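Local atomic coordinates of N-acetylmuramoyl-l-alanine amidase (Bartonella henselae, PDB entry 3NE8), a protein that probably hydrolyses the amide bond between N-acetylmuramic acid and L-alanine in peptidoglycan, as a zinc-dependent cell-wall amidase that helps remodel the wall during division. Residues A[22-28]-A[194-200]; A[66-71]-A[178-184]; A[154-158]-A[218-222]; A[13-17]-A[115-121]. All coordinates share one frame. Numbering follows the deposited sequence.

Contact 1: residues A[22-28]-A[194-200]. With ZN (zinc ion), chain B.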
# COMPACT_ATOMS: atom_id res chain seq x y z
N GLY A 22 -19.01 -26.70 -14.17
CA GLY A 22 -18.07 -27.78 -13.93
C GLY A 22 -18.55 -29.13 -14.48
O GLY A 22 -19.71 -29.28 -14.88
N VAL A 23 -17.64 -30.10 -14.50
CA VAL A 23 -17.96 -31.43 -15.01
C VAL A 23 -19.02 -32.12 -14.16
O VAL A 23 -19.75 -32.98 -14.65
CB VAL A 23 -16.69 -32.32 -15.12
CG1 VAL A 23 -16.21 -32.76 -13.75
CG2 VAL A 23 -16.96 -33.53 -16.01
N THR A 24 -19.10 -31.74 -12.89
CA THR A 24 -20.12 -32.29 -11.99
C THR A 24 -21.47 -31.60 -12.12
O THR A 24 -22.44 -32.00 -11.47
CB THR A 24 -19.69 -32.17 -10.52
OG1 THR A 24 -19.53 -30.79 -10.18
CG2 THR A 24 -18.38 -32.92 -10.27
N GLY A 25 -21.54 -30.56 -12.94
CA GLY A 25 -22.76 -29.79 -13.10
C GLY A 25 -22.81 -28.53 -12.26
O GLY A 25 -23.71 -27.70 -12.43
N ILE A 26 -21.86 -28.37 -11.35
CA ILE A 26 -21.84 -27.19 -10.50
C ILE A 26 -21.71 -25.91 -11.34
O ILE A 26 -20.93 -25.86 -12.30
CB ILE A 26 -20.73 -27.29 -9.44
CG1 ILE A 26 -20.88 -26.19 -8.39
CG2 ILE A 26 -19.35 -27.26 -10.10
CD1 ILE A 26 -20.04 -26.43 -7.15
N LEU A 27 -22.46 -24.88 -10.97
CA LEU A 27 -22.48 -23.62 -11.71
C LEU A 27 -21.75 -22.50 -10.99
O LEU A 27 -21.91 -22.31 -9.78
CB LEU A 27 -23.92 -23.16 -11.95
CG LEU A 27 -24.79 -24.02 -12.86
CD1 LEU A 27 -26.19 -23.42 -12.96
CD2 LEU A 27 -24.16 -24.10 -14.24
N GLU A 28 -20.98 -21.74 -11.76
CA GLU A 28 -20.28 -20.59 -11.23
C GLU A 28 -21.20 -19.67 -10.43
O GLU A 28 -20.83 -19.24 -9.34
CB GLU A 28 -19.61 -19.82 -12.37
CG GLU A 28 -18.82 -18.62 -11.89
CD GLU A 28 -18.18 -17.86 -13.01
OE1 GLU A 28 -18.44 -18.17 -14.20
OE2 GLU A 28 -17.42 -16.91 -12.70
N LEU A 194 -13.20 -23.14 -13.06
CA LEU A 194 -14.03 -24.32 -13.29
C LEU A 194 -13.63 -25.10 -14.54
O LEU A 194 -14.12 -26.22 -14.75
CB LEU A 194 -15.51 -23.94 -13.32
CG LEU A 194 -16.12 -23.81 -11.92
CD1 LEU A 194 -17.53 -23.23 -11.97
CD2 LEU A 194 -16.14 -25.16 -11.21
N SER A 195 -12.75 -24.54 -15.36
CA SER A 195 -12.20 -25.24 -16.52
C SER A 195 -11.15 -26.27 -16.11
O SER A 195 -10.76 -27.11 -16.92
CB SER A 195 -11.61 -24.25 -17.53
OG SER A 195 -10.93 -23.19 -16.87
N ASN A 196 -10.69 -26.20 -14.87
CA ASN A 196 -9.69 -27.14 -14.36
C ASN A 196 -10.30 -28.09 -13.35
O ASN A 196 -10.98 -27.67 -12.41
CB ASN A 196 -8.53 -26.37 -13.71
CG ASN A 196 -7.49 -27.29 -13.15
OD1 ASN A 196 -7.58 -27.72 -12.00
ND2 ASN A 196 -6.49 -27.63 -13.96
N LYS A 197 -10.07 -29.39 -13.54
CA LYS A 197 -10.74 -30.42 -12.75
C LYS A 197 -10.34 -30.40 -11.29
O LYS A 197 -11.16 -30.71 -10.42
CB LYS A 197 -10.45 -31.80 -13.33
CG LYS A 197 -10.94 -31.96 -14.75
CD LYS A 197 -12.43 -32.18 -14.78
CE LYS A 197 -12.97 -32.15 -16.19
NZ LYS A 197 -12.97 -30.76 -16.72
N GLU A 198 -9.08 -30.08 -11.02
CA GLU A 198 -8.61 -30.01 -9.64
C GLU A 198 -9.21 -28.80 -8.92
O GLU A 198 -9.63 -28.90 -7.77
CB GLU A 198 -7.08 -29.98 -9.60
CG GLU A 198 -6.44 -31.27 -10.06
CD GLU A 198 -6.88 -32.47 -9.24
OE1 GLU A 198 -7.04 -32.33 -8.01
OE2 GLU A 198 -7.08 -33.55 -9.84
N ASP A 199 -9.25 -27.65 -9.59
CA ASP A 199 -9.91 -26.49 -9.00
C ASP A 199 -11.38 -26.78 -8.73
O ASP A 199 -11.92 -26.35 -7.71
CB ASP A 199 -9.76 -25.24 -9.88
CG ASP A 199 -8.45 -24.51 -9.65
OD1 ASP A 199 -7.54 -25.07 -8.99
OD2 ASP A 199 -8.31 -23.38 -10.15
N GLU A 200 -12.05 -27.48 -9.63
CA GLU A 200 -13.45 -27.82 -9.41
C GLU A 200 -13.63 -28.57 -8.09
O GLU A 200 -14.58 -28.32 -7.35
CB GLU A 200 -14.04 -28.60 -10.58
CG GLU A 200 -15.52 -28.91 -10.40
CD GLU A 200 -16.15 -29.55 -11.61
OE1 GLU A 200 -15.52 -29.59 -12.68
OE2 GLU A 200 -17.31 -30.01 -11.49
ZN ZN B . -17.15 -15.17 -14.04
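Leu194 opens the segment 194-200 by directing its side chain at the loop 22-28: its CD2 lies 4.0 Å from Ile26 CG2 and 4.2 Å from Gly22 CA, while its CD1 packs 3.8 Å from Glu28 N. This apolar contact lies against the root of a metal ligand, for Glu28 OE2 binds the zinc ion at 2.2 Å and Glu28 OE1 accepts from the backbone of Ala20. Two residues on, Asn196 is the N-cap of helix 197-203, its OD1 accepting from Asp199 N at 2.9 Å. The contact thus ties the start of this helix to the loop that, in the fold of this zinc amidase family, leads from strand 5-11 to the metal-binding helix 28-45. Lys197 lays its aliphatic chain along Val23, with CE 3.9 Å from Val23 CB. One helical turn beyond Asn196, Glu200 extends into the type I turn Gly22-Gly25. Its OE1 accepts from Val23 N at 2.8 Å, whereas OE2 takes both Thr24 N at 2.9 Å and Thr24 OG1 at 2.7 Å. OE2 also sits 3.4 Å from Gly22 C, and a CB on Gly22 would clash with it.

Contact 2: residues A[66-71]-A[178-184]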
# COMPACT_ATOMS: atom_id res chain seq x y z
N ARG A 66 -23.94 -3.56 -10.71
CA ARG A 66 -23.09 -4.01 -9.61
C ARG A 66 -22.19 -2.86 -9.13
O ARG A 66 -22.06 -2.62 -7.93
CB ARG A 66 -22.28 -5.23 -10.05
CG ARG A 66 -23.17 -6.41 -10.47
CD ARG A 66 -22.40 -7.45 -11.25
NE ARG A 66 -23.26 -8.44 -11.87
CZ ARG A 66 -23.45 -9.68 -11.41
NH1 ARG A 66 -22.86 -10.08 -10.29
NH2 ARG A 66 -24.26 -10.51 -12.06
N VAL A 67 -21.61 -2.14 -10.08
CA VAL A 67 -20.77 -0.98 -9.76
C VAL A 67 -21.59 0.09 -9.05
O VAL A 67 -21.16 0.66 -8.04
CB VAL A 67 -20.10 -0.42 -11.02
CG1 VAL A 67 -19.35 0.87 -10.72
CG2 VAL A 67 -19.15 -1.45 -11.62
N LYS A 68 -22.78 0.36 -9.56
CA LYS A 68 -23.65 1.37 -8.96
C LYS A 68 -23.99 1.02 -7.51
O LYS A 68 -24.03 1.89 -6.65
CB LYS A 68 -24.93 1.50 -9.80
CG LYS A 68 -25.97 2.46 -9.26
CD LYS A 68 -27.10 2.63 -10.27
CE LYS A 68 -28.31 3.33 -9.67
NZ LYS A 68 -29.09 2.43 -8.77
N LYS A 69 -24.22 -0.26 -7.24
CA LYS A 69 -24.54 -0.68 -5.88
C LYS A 69 -23.37 -0.41 -4.93
O LYS A 69 -23.57 0.02 -3.80
CB LYS A 69 -24.96 -2.15 -5.85
CG LYS A 69 -26.34 -2.40 -6.46
CD LYS A 69 -26.65 -3.89 -6.54
CE LYS A 69 -28.03 -4.17 -7.12
NZ LYS A 69 -29.12 -3.54 -6.32
N ALA A 70 -22.14 -0.63 -5.39
CA ALA A 70 -20.97 -0.35 -4.58
C ALA A 70 -20.90 1.15 -4.25
O ALA A 70 -20.63 1.53 -3.12
CB ALA A 70 -19.71 -0.80 -5.30
N GLN A 71 -21.15 1.99 -5.25
CA GLN A 71 -21.12 3.43 -5.05
C GLN A 71 -22.25 3.92 -4.15
O GLN A 71 -22.04 4.77 -3.29
CB GLN A 71 -21.17 4.15 -6.40
CG GLN A 71 -19.95 3.88 -7.26
CD GLN A 71 -20.09 4.44 -8.65
OE1 GLN A 71 -21.11 4.24 -9.30
NE2 GLN A 71 -19.07 5.15 -9.11
N VAL A 178 -16.63 -4.57 -14.65
CA VAL A 178 -17.13 -4.56 -13.28
C VAL A 178 -16.17 -3.85 -12.32
O VAL A 178 -16.53 -3.55 -11.18
CB VAL A 178 -17.47 -5.99 -12.78
CG1 VAL A 178 -16.22 -6.73 -12.31
CG2 VAL A 178 -18.52 -5.93 -11.68
N LEU A 179 -14.95 -3.56 -12.80
CA LEU A 179 -13.94 -2.89 -11.99
C LEU A 179 -13.82 -1.40 -12.29
O LEU A 179 -12.84 -0.76 -11.90
CB LEU A 179 -12.58 -3.58 -12.16
CG LEU A 179 -12.51 -5.08 -11.83
CD1 LEU A 179 -11.08 -5.61 -11.97
CD2 LEU A 179 -13.06 -5.35 -10.42
N LYS A 180 -14.82 -0.83 -12.96
CA LYS A 180 -14.76 0.55 -13.46
C LYS A 180 -15.12 1.66 -12.47
O LYS A 180 -15.09 2.83 -12.85
CB LYS A 180 -15.65 0.70 -14.70
CG LYS A 180 -15.17 -0.06 -15.92
CD LYS A 180 -14.21 0.76 -16.75
CE LYS A 180 -13.78 -0.01 -17.99
NZ LYS A 180 -12.91 0.80 -18.88
N ALA A 181 -15.45 1.34 -11.22
CA ALA A 181 -15.78 2.43 -10.28
C ALA A 181 -14.58 3.38 -10.17
O ALA A 181 -13.48 2.95 -9.82
CB ALA A 181 -16.12 1.87 -8.91
N PRO A 182 -14.77 4.68 -10.44
CA PRO A 182 -13.62 5.59 -10.35
C PRO A 182 -13.24 5.90 -8.91
O PRO A 182 -12.13 6.38 -8.64
CB PRO A 182 -14.13 6.87 -11.04
CG PRO A 182 -15.62 6.81 -10.86
CD PRO A 182 -15.96 5.35 -11.00
N ASP A 183 -14.17 5.62 -7.99
CA ASP A 183 -14.10 6.09 -6.61
C ASP A 183 -14.16 4.98 -5.56
O ASP A 183 -14.22 5.26 -4.36
CB ASP A 183 -15.21 7.11 -6.34
CG ASP A 183 -16.62 6.57 -6.61
OD1 ASP A 183 -17.58 7.12 -6.04
OD2 ASP A 183 -16.77 5.61 -7.40
N VAL A 184 -14.15 3.72 -6.00
CA VAL A 184 -14.16 2.59 -5.07
C VAL A 184 -13.07 1.61 -5.48
O VAL A 184 -13.11 1.07 -6.58
CB VAL A 184 -15.53 1.85 -5.08
CG1 VAL A 184 -15.50 0.71 -4.08
CG2 VAL A 184 -16.68 2.80 -4.81
O HOH W 1 -18.93 5.79 -3.84
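A helical turn faces an irregular loop here: residues 66-71 belong to helix 63-72, whereas the loop 178-184 runs between strands 170-174 and 186-190. The backbones approach most closely with 6.1 Å between Val67 CA and Ala181 CA, and diverge slightly to 7.0 Å between Gln71 CA and Val184 CA. Val67 fills the centre, its CG1 resting 3.8 Å from Ala181 CB and its CG2 3.4 Å from Val178 O. Beside it, Arg66 CB meets Val178 CG2 at 4.2 Å, while the Arg66 guanidinium turns to a salt bridge with Asp10. One turn after Val67, Gln71 provides the polar link. Its NE2 donates to Asp183 OD2 at 2.9 Å in a nearly straight hydrogen bond and passes 3.6 Å from Pro182 CD; its CG lies 4.2 Å from Val184 CG2. Water 1 extends the link by donating to Asp183 OD1 at 2.9 Å and, weakly, to Gln71 O at 3.3 Å. Beneath this interface Ala70, Val178 and Val184 all touch Phe78 of strand 77-82, and Ala181 packs on Ser186 of strand 186-190, so the pair covers two adjacent strands of the central sheet.

Contact 3: residues A[154-158]-A[218-222]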
# COMPACT_ATOMS: atom_id res chain seq x y z
N ASN A 154 -1.91 -7.50 -1.19
CA ASN A 154 -2.06 -8.09 0.13
C ASN A 154 -2.81 -9.41 0.08
O ASN A 154 -2.46 -10.35 0.80
CB ASN A 154 -2.74 -7.12 1.09
CG ASN A 154 -2.36 -7.41 2.53
OD1 ASN A 154 -1.21 -7.71 2.83
ND2 ASN A 154 -3.33 -7.31 3.42
N VAL A 155 -3.84 -9.48 -0.75
CA VAL A 155 -4.61 -10.72 -0.87
C VAL A 155 -3.70 -11.86 -1.31
O VAL A 155 -3.72 -12.94 -0.72
CB VAL A 155 -5.78 -10.56 -1.85
CG1 VAL A 155 -6.35 -11.91 -2.21
CG2 VAL A 155 -6.88 -9.67 -1.24
N VAL A 156 -2.91 -11.62 -2.35
CA VAL A 156 -1.97 -12.62 -2.84
C VAL A 156 -0.99 -13.04 -1.75
O VAL A 156 -0.76 -14.22 -1.53
CB VAL A 156 -1.20 -12.10 -4.06
CG1 VAL A 156 0.02 -12.96 -4.35
CG2 VAL A 156 -2.13 -12.01 -5.27
N SER A 157 -0.42 -12.06 -1.05
CA SER A 157 0.53 -12.34 0.02
C SER A 157 -0.07 -13.26 1.08
O SER A 157 0.55 -14.24 1.49
CB SER A 157 1.00 -11.03 0.66
OG SER A 157 1.91 -11.27 1.72
N ASN A 158 -1.28 -12.94 1.54
CA ASN A 158 -1.90 -13.73 2.59
C ASN A 158 -2.42 -15.09 2.13
O ASN A 158 -2.38 -16.06 2.89
CB ASN A 158 -3.00 -12.93 3.29
CG ASN A 158 -2.43 -11.85 4.18
OD1 ASN A 158 -1.43 -12.08 4.88
ND2 ASN A 158 -3.04 -10.68 4.16
N TYR A 218 -8.99 -11.55 6.48
CA TYR A 218 -7.81 -11.02 7.14
C TYR A 218 -7.18 -9.91 6.30
O TYR A 218 -6.80 -8.86 6.83
CB TYR A 218 -6.81 -12.16 7.40
CG TYR A 218 -5.55 -11.72 8.11
CD1 TYR A 218 -5.56 -11.34 9.44
CD2 TYR A 218 -4.34 -11.69 7.43
CE1 TYR A 218 -4.40 -10.95 10.09
CE2 TYR A 218 -3.16 -11.30 8.07
CZ TYR A 218 -3.21 -10.93 9.39
OH TYR A 218 -2.04 -10.54 10.01
N SER A 219 -7.06 -10.14 5.00
CA SER A 219 -6.52 -9.12 4.11
C SER A 219 -7.34 -7.85 4.15
O SER A 219 -6.79 -6.75 4.13
CB SER A 219 -6.43 -9.63 2.67
OG SER A 219 -5.50 -10.69 2.59
N ILE A 220 -8.67 -8.01 4.20
CA ILE A 220 -9.56 -6.85 4.29
C ILE A 220 -9.34 -6.08 5.58
O ILE A 220 -9.28 -4.84 5.58
CB ILE A 220 -11.04 -7.27 4.13
CG1 ILE A 220 -11.28 -7.74 2.70
CG2 ILE A 220 -11.96 -6.11 4.52
CD1 ILE A 220 -12.62 -8.43 2.50
N ARG A 221 -9.20 -6.77 6.70
CA ARG A 221 -8.91 -6.11 7.97
C ARG A 221 -7.61 -5.31 7.91
O ARG A 221 -7.52 -4.19 8.42
CB ARG A 221 -8.85 -7.14 9.10
CG ARG A 221 -10.14 -7.94 9.28
CD ARG A 221 -11.12 -7.25 10.21
NE ARG A 221 -11.55 -5.95 9.71
CZ ARG A 221 -11.58 -4.84 10.45
NH1 ARG A 221 -11.20 -4.88 11.72
NH2 ARG A 221 -11.99 -3.70 9.91
N GLN A 222 -6.58 -5.89 7.30
CA GLN A 222 -5.30 -5.18 7.16
C GLN A 222 -5.46 -3.95 6.27
O GLN A 222 -4.92 -2.89 6.56
CB GLN A 222 -4.25 -6.12 6.58
CG GLN A 222 -3.79 -7.20 7.54
CD GLN A 222 -2.69 -8.04 6.96
OE1 GLN A 222 -2.70 -8.36 5.77
NE2 GLN A 222 -1.71 -8.40 7.79
O HOH W 2 -5.91 -13.14 1.34
O HOH W 3 0.11 -10.46 6.43
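Amide side chains dominate this helix-helix contact. Gln222 OE1 accepts two hydrogen bonds at once, from Asn154 ND2 at 2.6 Å and from Asn158 ND2 at 2.8 Å, the two donors being one helical turn apart. Asn158 ND2 spends its second proton on Ser219 OG, 2.9 Å away, so that a single amide nitrogen bridges successive turns of the partner helix. Two waters extend the network. Water 2 donates to Val155 O at 3.0 Å and hydrogen-bonds with Ser219 OG at 2.8 Å; water 3 donates to Asn158 OD1 at 2.7 Å and accepts from Gln222 NE2 at 3.1 Å. Outside the polar network the packing is light. The small Ser219 permits the closest backbone approach, 5.6 Å between its CA and Val155 CA, with Ser219 CB 3.9 Å from Val155 CG2, and the Tyr218 ring borders the cluster with CD2 3.7 Å from Asn158 ND2. The axes of the two short segments come within 9.4 Å and run at 134° between their N-to-C directions, nearer antiparallel than parallel. Inward of the interface, Val155 packs on Val96 of strand 94-99, and Ile220 on Leu77 and Ile79 of strand 77-82. Helices 135-161 and 206-227 thus lie side by side on the mixed central sheet, a layered alpha/beta arrangement of the kind found in this family of zinc-dependent amidases.

Contact 4: residues A[13-17]-A[115-121]. With ZN (zinc ion), chain B.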
# COMPACT_ATOMS: atom_id res chain seq x y z
N HIS A 13 -22.17 -13.31 -11.92
CA HIS A 13 -23.25 -13.98 -12.66
C HIS A 13 -24.52 -13.99 -11.83
O HIS A 13 -24.68 -13.13 -10.97
CB HIS A 13 -22.78 -15.35 -13.17
CG HIS A 13 -21.44 -15.26 -13.81
ND1 HIS A 13 -21.25 -14.77 -15.09
CD2 HIS A 13 -20.20 -15.45 -13.30
CE1 HIS A 13 -19.96 -14.70 -15.34
NE2 HIS A 13 -19.30 -15.11 -14.27
N GLY A 14 -25.45 -14.89 -12.13
CA GLY A 14 -26.75 -14.90 -11.46
C GLY A 14 -27.91 -14.96 -12.42
O GLY A 14 -27.86 -14.44 -13.54
N GLY A 15 -28.98 -15.61 -11.99
CA GLY A 15 -30.20 -15.69 -12.77
C GLY A 15 -29.96 -16.44 -14.06
O GLY A 15 -29.42 -17.54 -14.06
N ILE A 16 -30.39 -15.83 -15.16
CA ILE A 16 -30.24 -16.46 -16.47
C ILE A 16 -28.78 -16.74 -16.82
O ILE A 16 -28.49 -17.61 -17.64
CB ILE A 16 -30.91 -15.61 -17.58
CG1 ILE A 16 -30.96 -16.38 -18.90
CG2 ILE A 16 -30.18 -14.28 -17.75
CD1 ILE A 16 -31.78 -17.64 -18.83
N ASP A 17 -27.86 -16.02 -16.19
CA ASP A 17 -26.43 -16.22 -16.43
C ASP A 17 -25.87 -17.20 -15.40
O ASP A 17 -25.56 -16.82 -14.26
CB ASP A 17 -25.69 -14.88 -16.37
CG ASP A 17 -24.19 -15.02 -16.60
OD1 ASP A 17 -23.73 -16.12 -16.97
OD2 ASP A 17 -23.48 -14.01 -16.42
N GLU A 115 -15.95 -12.12 -19.94
CA GLU A 115 -16.69 -11.75 -18.74
C GLU A 115 -17.48 -10.45 -18.91
O GLU A 115 -18.50 -10.26 -18.25
CB GLU A 115 -15.75 -11.70 -17.54
CG GLU A 115 -15.31 -13.08 -17.12
CD GLU A 115 -16.51 -13.91 -16.73
OE1 GLU A 115 -16.99 -14.75 -17.54
OE2 GLU A 115 -17.02 -13.66 -15.63
N ASN A 116 -17.02 -9.58 -19.80
CA ASN A 116 -17.76 -8.36 -20.10
C ASN A 116 -18.99 -8.63 -20.95
O ASN A 116 -19.98 -7.91 -20.86
CB ASN A 116 -16.86 -7.35 -20.80
CG ASN A 116 -15.82 -6.73 -19.87
OD1 ASN A 116 -15.98 -6.74 -18.64
ND2 ASN A 116 -14.77 -6.18 -20.46
N LYS A 117 -18.95 -9.68 -21.76
CA LYS A 117 -20.03 -9.98 -22.68
C LYS A 117 -21.28 -10.56 -22.02
O LYS A 117 -22.33 -10.63 -22.64
CB LYS A 117 -19.54 -10.93 -23.78
CG LYS A 117 -18.57 -10.29 -24.74
CD LYS A 117 -17.95 -11.29 -25.69
CE LYS A 117 -16.86 -10.64 -26.53
NZ LYS A 117 -16.14 -11.62 -27.39
N VAL A 118 -21.17 -10.97 -20.76
CA VAL A 118 -22.32 -11.59 -20.10
C VAL A 118 -23.52 -10.67 -19.94
O VAL A 118 -24.66 -11.15 -19.81
CB VAL A 118 -21.96 -12.23 -18.74
CG1 VAL A 118 -20.91 -13.32 -18.93
CG2 VAL A 118 -21.51 -11.17 -17.76
N ASP A 119 -23.31 -9.36 -19.99
CA ASP A 119 -24.44 -8.42 -19.96
C ASP A 119 -25.46 -8.77 -21.03
O ASP A 119 -26.67 -8.57 -20.84
CB ASP A 119 -23.98 -6.99 -20.23
CG ASP A 119 -23.42 -6.29 -19.01
OD1 ASP A 119 -23.60 -6.76 -17.87
OD2 ASP A 119 -22.83 -5.21 -19.21
N LEU A 120 -24.98 -9.25 -22.17
CA LEU A 120 -25.84 -9.47 -23.33
C LEU A 120 -26.77 -10.67 -23.15
O LEU A 120 -27.67 -10.86 -23.96
CB LEU A 120 -25.01 -9.67 -24.59
CG LEU A 120 -24.10 -8.50 -24.98
CD1 LEU A 120 -23.32 -8.80 -26.26
CD2 LEU A 120 -24.89 -7.21 -25.13
N LEU A 121 -26.57 -11.44 -22.08
CA LEU A 121 -27.39 -12.63 -21.87
C LEU A 121 -28.85 -12.33 -21.53
O LEU A 121 -29.70 -13.22 -21.58
CB LEU A 121 -26.78 -13.54 -20.80
CG LEU A 121 -25.43 -14.14 -21.19
CD1 LEU A 121 -24.77 -14.80 -19.98
CD2 LEU A 121 -25.56 -15.13 -22.35
ZN ZN B . -17.15 -15.17 -14.04
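The zinc site of the amidase lies at one end of this contact, where His13, in the loop after strand 5-11, and Glu115, on helix 106-116, are two of its protein ligands. His13 NE2 and Glu115 OE2 each bind the metal at 2.2 Å; they stand 3.0 Å apart because they share it. Glu28, His82 and Asp84 are the remaining protein ligands. A glutamate from a helix occupying the metal is consistent with an autoinhibited state of a switchable amidase. Beyond the zinc, a type II' turn from Gly14 to Asp17 brings Asp17 back to the ND1 edge of the imidazole, and Gly14 and Gly15 adopt positive phi angles that suit glycine. The 3-10 residues 118-121 pack against the histidine-aspartate pair: Val118 CG1 lies 4.0 Å from His13 CE1, at the ring edge, and Leu121 CD1 is 3.4 Å from Asp17 CG. The imidazole is held in orientation by His13 ND1, which donates to Asp17 OD2 at 2.7 Å.

In the fold
Contacts 1 and 4 meet at the zinc ion: Glu28 OE2 of contact 1 and His13 NE2 of contact 4 stand 3.0 Å apart as fellow ligands, although the contact centres are about 18 Å apart. Contact 2 reaches the same site indirectly, through a probable hydrogen bond of 2.9 Å from Arg66 NH2 to His13 O; the Arg66 side chain itself is about 9 Å from the metal. Contact 3 is remote, its nearest atoms about 17 Å from those of contact 4 and about 12 Å from those of contact 2, and it joins two helices on the sheet. Contacts 1 and 3 interleave along the chain, and their second segments lie on the successive helices 197-203 and 206-227.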